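Local coordinates for aspartate aminotransferase (Giardia lamblia, PDB 3MEB), which probably catalyses the pyridoxal-phosphate-dependent transfer of the amino group from L-aspartate to 2-oxoglutarate, giving oxaloacetate and L-glutamate, and works as a homodimer, at residues Ile357-Leu368 with Trp382-Thr393. Numbering follows the deposited sequence.
Sequences IHRMRSLLHASL and WDHILTAIGMFT
Arg-361 drives its guanidinium into the bend between the helical turn near Ile-385 and strand 392-394, tying both to helix 340-370. Arg-361 NH2 donates to Phe-392 O at 2.8 Å along a nearly straight line (169°) and to Gly-390 O at 2.9 Å, both oxygens lying in the guanidinium plane although each carbonyl is met from above its own plane. NH1 bonds Ile-385 O and Thr-393 OG1, each slightly tilted from that plane, while a water links NE to Gly-390 O. With Ala-388 O over one face, four carbonyls and a hydroxyl surround the buried cation; they probably stabilise its charge, and arginine's several N-H groups suit a turn rich in backbone acceptors. The chain, extended from CG to NE, runs alongside Ile-385 O and brings NH1 onto it. The backbone of Gly-390 takes a conformation in which a CB would collide with the preceding carbonyl oxygen. This contact belongs to the C-terminal part of the aminotransferase fold, where Phe-392 approaches Tyr-244 and Asn-213 of the cofactor site. Farther along, His-365 NE2 donates to Asp-383 OD1 at 2.9 Å, meeting the anti side of a carboxylate turned 46° from the ring. Leu-386 CD1 sits squarely over the His-365 ring, 3.5 Å from its centroid, a CH-pi contact; histidine suits this place by offering an N-H at its edge and a flat face to the methyl. Ile-385 is a knob among Arg-361, Leu-364, His-365 and Leu-368, its branched chain filling the hole. Leu-368 CD1 presses tightly on Ile-385 CD1 (3.3 Å) and lies over the Trp-382 five-membered ring.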
ATOM      1  N   ILE A 357      -4.130  20.856  21.803  1.00  2.51           N
ATOM      2  CA  ILE A 357      -3.788  21.715  20.706  1.00  2.65           C
ATOM      3  C   ILE A 357      -4.287  23.132  20.979  1.00  3.25           C
ATOM      4  O   ILE A 357      -3.544  24.081  20.805  1.00  3.13           O
ATOM      5  CB  ILE A 357      -4.343  21.177  19.376  1.00  2.79           C
ATOM      6  CG1 ILE A 357      -3.584  19.900  18.970  1.00  4.10           C
ATOM      7  CG2 ILE A 357      -4.222  22.244  18.272  1.00  2.00           C
ATOM      8  CD1 ILE A 357      -4.246  19.172  17.779  1.00  5.31           C
ATOM      9  N   HIS A 358      -5.536  23.257  21.417  1.00  3.81           N
ATOM     10  CA  HIS A 358      -6.051  24.564  21.777  1.00  5.10           C
ATOM     11  C   HIS A 358      -5.227  25.222  22.882  1.00  3.97           C
ATOM     12  O   HIS A 358      -4.865  26.375  22.769  1.00  3.53           O
ATOM     13  CB  HIS A 358      -7.553  24.496  22.098  1.00  6.48           C
ATOM     14  CG  HIS A 358      -8.397  24.456  20.867  1.00  9.45           C
ATOM     15  ND1 HIS A 358      -8.462  25.515  19.988  1.00 12.79           N
ATOM     16  CD2 HIS A 358      -9.175  23.480  20.345  1.00 12.55           C
ATOM     17  CE1 HIS A 358      -9.249  25.194  18.979  1.00 16.20           C
ATOM     18  NE2 HIS A 358      -9.695  23.965  19.175  1.00 15.73           N
ATOM     19  N   ARG A 359      -4.914  24.505  23.944  1.00  3.80           N
ATOM     20  CA  ARG A 359      -4.090  25.078  25.016  1.00  4.62           C
ATOM     21  C   ARG A 359      -2.710  25.566  24.524  1.00  4.62           C
ATOM     22  O   ARG A 359      -2.223  26.592  24.984  1.00  3.49           O
ATOM     23  CB  ARG A 359      -3.903  24.061  26.155  1.00  5.63           C
ATOM     24  CG  ARG A 359      -5.175  23.854  26.952  1.00  9.64           C
ATOM     25  CD  ARG A 359      -4.924  23.132  28.287  1.00 13.19           C
ATOM     26  NE  ARG A 359      -4.334  21.799  28.086  1.00 16.09           N
ATOM     27  CZ  ARG A 359      -5.035  20.683  27.855  1.00 18.29           C
ATOM     28  NH1 ARG A 359      -6.369  20.710  27.801  1.00 19.57           N
ATOM     29  NH2 ARG A 359      -4.410  19.526  27.695  1.00 16.88           N
ATOM     30  N   MET A 360      -2.124  24.849  23.563  1.00  4.29           N
ATOM     31  CA  MET A 360      -0.869  25.264  22.941  1.00  4.64           C
ATOM     32  C   MET A 360      -1.047  26.481  22.028  1.00  4.20           C
ATOM     33  O   MET A 360      -0.198  27.328  21.970  1.00  5.26           O
ATOM     34  CB  MET A 360      -0.232  24.111  22.167  1.00  5.15           C
ATOM     35  CG  MET A 360       0.299  22.957  23.035  1.00  4.73           C
ATOM     36  SD  MET A 360       1.475  23.397  24.326  1.00  5.98           S
ATOM     37  CE  MET A 360       0.361  23.830  25.683  1.00  5.50           C
ATOM     38  N   ARG A 361      -2.150  26.572  21.319  1.00  4.28           N
ATOM     39  CA  ARG A 361      -2.468  27.796  20.581  1.00  4.02           C
ATOM     40  C   ARG A 361      -2.498  29.015  21.512  1.00  4.32           C
ATOM     41  O   ARG A 361      -1.847  30.025  21.247  1.00  3.08           O
ATOM     42  CB  ARG A 361      -3.806  27.650  19.888  1.00  5.35           C
ATOM     43  CG  ARG A 361      -3.782  26.699  18.685  1.00  5.72           C
ATOM     44  CD  ARG A 361      -5.169  26.611  18.021  1.00  6.55           C
ATOM     45  NE  ARG A 361      -5.126  25.670  16.912  1.00  6.04           N
ATOM     46  CZ  ARG A 361      -4.433  25.855  15.791  1.00  5.25           C
ATOM     47  NH1 ARG A 361      -3.698  26.947  15.598  1.00  6.10           N
ATOM     48  NH2 ARG A 361      -4.454  24.928  14.855  1.00  2.00           N
ATOM     49  N   SER A 362      -3.205  28.896  22.634  1.00  4.56           N
ATOM     50  CA  SER A 362      -3.289  29.979  23.615  1.00  4.94           C
ATOM     51  C   SER A 362      -1.942  30.287  24.223  1.00  5.06           C
ATOM     52  O   SER A 362      -1.603  31.480  24.383  1.00  5.22           O
ATOM     53  CB  SER A 362      -4.276  29.630  24.736  1.00  6.04           C
ATOM     54  OG  SER A 362      -5.541  29.349  24.149  1.00  8.11           O
ATOM     55  N   LEU A 363      -1.174  29.246  24.579  1.00  4.57           N
ATOM     56  CA  LEU A 363       0.102  29.487  25.239  1.00  5.16           C
ATOM     57  C   LEU A 363       1.088  30.147  24.288  1.00  5.07           C
ATOM     58  O   LEU A 363       1.755  31.109  24.673  1.00  4.25           O
ATOM     59  CB  LEU A 363       0.673  28.233  25.875  1.00  5.91           C
ATOM     60  CG  LEU A 363       1.989  28.351  26.671  1.00  7.30           C
ATOM     61  CD1 LEU A 363       1.890  29.363  27.791  1.00  9.34           C
ATOM     62  CD2 LEU A 363       2.376  26.964  27.222  1.00  7.23           C
ATOM     63  N   LEU A 364       1.185  29.654  23.050  1.00  5.01           N
ATOM     64  CA  LEU A 364       2.145  30.258  22.125  1.00  4.46           C
ATOM     65  C   LEU A 364       1.720  31.712  21.874  1.00  4.15           C
ATOM     66  O   LEU A 364       2.567  32.575  21.875  1.00  2.99           O
ATOM     67  CB  LEU A 364       2.279  29.540  20.792  1.00  4.12           C
ATOM     68  CG  LEU A 364       3.258  30.158  19.777  1.00  4.35           C
ATOM     69  CD1 LEU A 364       4.744  30.293  20.315  1.00  5.36           C
ATOM     70  CD2 LEU A 364       3.152  29.314  18.476  1.00  3.35           C
ATOM     71  N   HIS A 365       0.423  31.954  21.671  1.00  3.95           N
ATOM     72  CA  HIS A 365      -0.080  33.309  21.385  1.00  4.29           C
ATOM     73  C   HIS A 365       0.203  34.274  22.539  1.00  4.31           C
ATOM     74  O   HIS A 365       0.628  35.415  22.327  1.00  4.40           O
ATOM     75  CB  HIS A 365      -1.594  33.279  21.060  1.00  4.87           C
ATOM     76  CG  HIS A 365      -2.195  34.634  20.868  1.00  3.44           C
ATOM     77  ND1 HIS A 365      -2.708  35.369  21.906  1.00  5.17           N
ATOM     78  CD2 HIS A 365      -2.363  35.388  19.754  1.00  5.18           C
ATOM     79  CE1 HIS A 365      -3.144  36.534  21.448  1.00  6.47           C
ATOM     80  NE2 HIS A 365      -2.957  36.567  20.140  1.00  5.08           N
ATOM     81  N   ALA A 366      -0.022  33.809  23.762  1.00  4.81           N
ATOM     82  CA  ALA A 366       0.288  34.577  24.948  1.00  4.70           C
ATOM     83  C   ALA A 366       1.776  34.908  25.014  1.00  5.58           C
ATOM     84  O   ALA A 366       2.145  36.013  25.409  1.00  4.35           O
ATOM     85  CB  ALA A 366      -0.140  33.811  26.223  1.00  5.16           C
ATOM     86  N   SER A 367       2.632  33.946  24.635  1.00  6.64           N
ATOM     87  CA  SER A 367       4.070  34.134  24.760  1.00  8.22           C
ATOM     88  C   SER A 367       4.564  35.154  23.705  1.00  9.44           C
ATOM     89  O   SER A 367       5.502  35.917  23.972  1.00 10.28           O
ATOM     90  CB  SER A 367       4.823  32.797  24.629  1.00  8.58           C
ATOM     91  OG  SER A 367       4.460  31.863  25.632  1.00  8.92           O
ATOM     92  N   LEU A 368       3.934  35.157  22.520  1.00  9.11           N
ATOM     93  CA  LEU A 368       4.216  36.170  21.495  1.00  9.01           C
ATOM     94  C   LEU A 368       3.663  37.559  21.902  1.00  9.46           C
ATOM     95  O   LEU A 368       4.333  38.589  21.732  1.00  9.43           O
ATOM     96  CB  LEU A 368       3.626  35.740  20.163  1.00  8.62           C
ATOM     97  CG  LEU A 368       4.298  34.525  19.534  1.00  7.99           C
ATOM     98  CD1 LEU A 368       3.409  33.869  18.475  1.00  6.69           C
ATOM     99  CD2 LEU A 368       5.662  34.949  18.954  1.00  8.95           C
ATOM    100  N   TRP A 382      -0.608  38.114  15.673  1.00  4.26           N
ATOM    101  CA  TRP A 382      -0.475  36.681  15.750  1.00  4.37           C
ATOM    102  C   TRP A 382      -1.794  35.964  16.109  1.00  4.87           C
ATOM    103  O   TRP A 382      -1.814  34.740  16.327  1.00  3.47           O
ATOM    104  CB  TRP A 382       0.610  36.329  16.776  1.00  4.66           C
ATOM    105  CG  TRP A 382       1.983  36.659  16.253  1.00  4.69           C
ATOM    106  CD1 TRP A 382       2.764  37.697  16.622  1.00  6.44           C
ATOM    107  CD2 TRP A 382       2.683  35.971  15.208  1.00  5.21           C
ATOM    108  NE1 TRP A 382       3.944  37.690  15.893  1.00  6.19           N
ATOM    109  CE2 TRP A 382       3.907  36.636  15.016  1.00  6.36           C
ATOM    110  CE3 TRP A 382       2.406  34.831  14.440  1.00  4.76           C
ATOM    111  CZ2 TRP A 382       4.843  36.212  14.082  1.00  7.01           C
ATOM    112  CZ3 TRP A 382       3.309  34.421  13.522  1.00  4.89           C
ATOM    113  CH2 TRP A 382       4.534  35.095  13.351  1.00  7.56           C
ATOM    114  N   ASP A 383      -2.898  36.713  16.091  1.00  5.02           N
ATOM    115  CA  ASP A 383      -4.217  36.163  16.396  1.00  5.42           C
ATOM    116  C   ASP A 383      -4.629  34.905  15.584  1.00  4.80           C
ATOM    117  O   ASP A 383      -5.424  34.090  16.060  1.00  4.58           O
ATOM    118  CB  ASP A 383      -5.277  37.280  16.276  1.00  5.72           C
ATOM    119  CG  ASP A 383      -5.068  38.372  17.304  1.00  8.02           C
ATOM    120  OD1 ASP A 383      -4.184  38.221  18.163  1.00 10.50           O
ATOM    121  OD2 ASP A 383      -5.755  39.400  17.247  1.00 13.19           O
ATOM    122  N   HIS A 384      -4.112  34.764  14.375  1.00  3.79           N
ATOM    123  CA  HIS A 384      -4.448  33.633  13.544  1.00  4.30           C
ATOM    124  C   HIS A 384      -3.948  32.320  14.114  1.00  4.73           C
ATOM    125  O   HIS A 384      -4.433  31.263  13.719  1.00  5.16           O
ATOM    126  CB  HIS A 384      -3.947  33.847  12.096  1.00  4.59           C
ATOM    127  CG  HIS A 384      -2.489  34.196  12.000  1.00  4.52           C
ATOM    128  ND1 HIS A 384      -1.961  35.361  12.520  1.00  3.92           N
ATOM    129  CD2 HIS A 384      -1.458  33.540  11.417  1.00  4.53           C
ATOM    130  CE1 HIS A 384      -0.659  35.384  12.283  1.00  4.52           C
ATOM    131  NE2 HIS A 384      -0.332  34.301  11.606  1.00  4.50           N
ATOM    132  N   ILE A 385      -2.962  32.381  15.033  1.00  4.83           N
ATOM    133  CA  ILE A 385      -2.611  31.242  15.885  1.00  3.88           C
ATOM    134  C   ILE A 385      -3.795  30.660  16.650  1.00  4.68           C
ATOM    135  O   ILE A 385      -3.901  29.437  16.846  1.00  3.80           O
ATOM    136  CB  ILE A 385      -1.530  31.659  16.905  1.00  3.20           C
ATOM    137  CG1 ILE A 385      -0.182  31.653  16.207  1.00  2.47           C
ATOM    138  CG2 ILE A 385      -1.541  30.748  18.146  1.00  3.61           C
ATOM    139  CD1 ILE A 385       0.943  32.342  16.970  1.00  3.90           C
ATOM    140  N   LEU A 386      -4.694  31.528  17.087  1.00  4.69           N
ATOM    141  CA  LEU A 386      -5.810  31.107  17.924  1.00  4.72           C
ATOM    142  C   LEU A 386      -6.973  30.512  17.120  1.00  4.67           C
ATOM    143  O   LEU A 386      -7.674  29.651  17.629  1.00  4.30           O
ATOM    144  CB  LEU A 386      -6.319  32.285  18.779  1.00  4.22           C
ATOM    145  CG  LEU A 386      -5.364  32.846  19.849  1.00  6.03           C
ATOM    146  CD1 LEU A 386      -5.799  34.261  20.382  1.00  3.43           C
ATOM    147  CD2 LEU A 386      -5.202  31.839  20.987  1.00  6.27           C
ATOM    148  N   THR A 387      -7.170  30.968  15.877  1.00  4.34           N
ATOM    149  CA  THR A 387      -8.405  30.745  15.139  1.00  4.08           C
ATOM    150  C   THR A 387      -8.289  29.674  14.047  1.00  3.72           C
ATOM    151  O   THR A 387      -9.316  29.270  13.485  1.00  3.61           O
ATOM    152  CB  THR A 387      -8.900  32.071  14.499  1.00  3.85           C
ATOM    153  OG1 THR A 387      -7.821  32.654  13.780  1.00  4.68           O
ATOM    154  CG2 THR A 387      -9.368  33.058  15.601  1.00  4.74           C
ATOM    155  N   ALA A 388      -7.063  29.256  13.751  1.00  3.26           N
ATOM    156  CA  ALA A 388      -6.775  28.216  12.782  1.00  3.44           C
ATOM    157  C   ALA A 388      -7.504  26.966  13.217  1.00  4.08           C
ATOM    158  O   ALA A 388      -7.621  26.691  14.419  1.00  4.49           O
ATOM    159  CB  ALA A 388      -5.252  27.963  12.686  1.00  2.14           C
ATOM    160  N   ILE A 389      -8.003  26.226  12.236  1.00  4.70           N
ATOM    161  CA  ILE A 389      -8.727  24.985  12.470  1.00  4.38           C
ATOM    162  C   ILE A 389      -7.828  23.803  12.189  1.00  4.89           C
ATOM    163  O   ILE A 389      -7.234  23.715  11.104  1.00  5.22           O
ATOM    164  CB  ILE A 389      -9.967  24.883  11.532  1.00  3.70           C
ATOM    165  CG1 ILE A 389     -10.896  26.093  11.695  1.00  4.72           C
ATOM    166  CG2 ILE A 389     -10.724  23.620  11.772  1.00  2.00           C
ATOM    167  CD1 ILE A 389     -11.398  26.310  13.098  1.00  8.77           C
ATOM    168  N   GLY A 390      -7.773  22.860  13.135  1.00  4.80           N
ATOM    169  CA  GLY A 390      -6.997  21.655  12.967  1.00  4.02           C
ATOM    170  C   GLY A 390      -5.704  21.650  13.735  1.00  4.36           C
ATOM    171  O   GLY A 390      -5.589  22.224  14.814  1.00  3.45           O
ATOM    172  N   MET A 391      -4.710  20.997  13.145  1.00  4.66           N
ATOM    173  CA  MET A 391      -3.410  20.856  13.755  1.00  5.06           C
ATOM    174  C   MET A 391      -2.434  22.004  13.518  1.00  5.81           C
ATOM    175  O   MET A 391      -1.443  22.105  14.249  1.00  5.75           O
ATOM    176  CB  MET A 391      -2.738  19.602  13.207  1.00  5.59           C
ATOM    177  CG  MET A 391      -3.242  18.322  13.787  1.00  7.35           C
ATOM    178  SD  MET A 391      -2.236  16.924  13.239  1.00  8.89           S
ATOM    179  CE  MET A 391      -2.975  15.620  14.246  1.00  8.14           C
ATOM    180  N   PHE A 392      -2.660  22.818  12.480  1.00  4.63           N
ATOM    181  CA  PHE A 392      -1.633  23.737  12.035  1.00  5.30           C
ATOM    182  C   PHE A 392      -1.996  25.208  12.247  1.00  5.12           C
ATOM    183  O   PHE A 392      -3.171  25.592  12.498  1.00  4.05           O
ATOM    184  CB  PHE A 392      -1.290  23.522  10.556  1.00  5.71           C
ATOM    185  CG  PHE A 392      -0.954  22.079  10.186  1.00  5.28           C
ATOM    186  CD1 PHE A 392       0.285  21.513  10.529  1.00  4.95           C
ATOM    187  CD2 PHE A 392      -1.872  21.310   9.502  1.00  5.75           C
ATOM    188  CE1 PHE A 392       0.601  20.205  10.178  1.00  3.69           C
ATOM    189  CE2 PHE A 392      -1.579  19.957   9.158  1.00  4.60           C
ATOM    190  CZ  PHE A 392      -0.349  19.415   9.492  1.00  4.61           C
ATOM    191  N   THR A 393      -0.960  26.038  12.174  1.00  5.10           N
ATOM    192  CA  THR A 393      -1.132  27.442  11.892  1.00  4.81           C
ATOM    193  C   THR A 393      -0.340  27.761  10.618  1.00  5.31           C
ATOM    194  O   THR A 393       0.844  27.399  10.483  1.00  5.12           O
ATOM    195  CB  THR A 393      -0.711  28.353  13.079  1.00  5.74           C
ATOM    196  OG1 THR A 393      -1.394  27.946  14.292  1.00  4.53           O
ATOM    197  CG2 THR A 393      -1.052  29.783  12.770  1.00  5.13           C
TER
HETATM  198  O   HOH W   1      -7.519  27.941  20.008  1.00 16.80           O
HETATM  199  O   HOH W   2      -7.222  23.448  17.007  1.00 15.19           O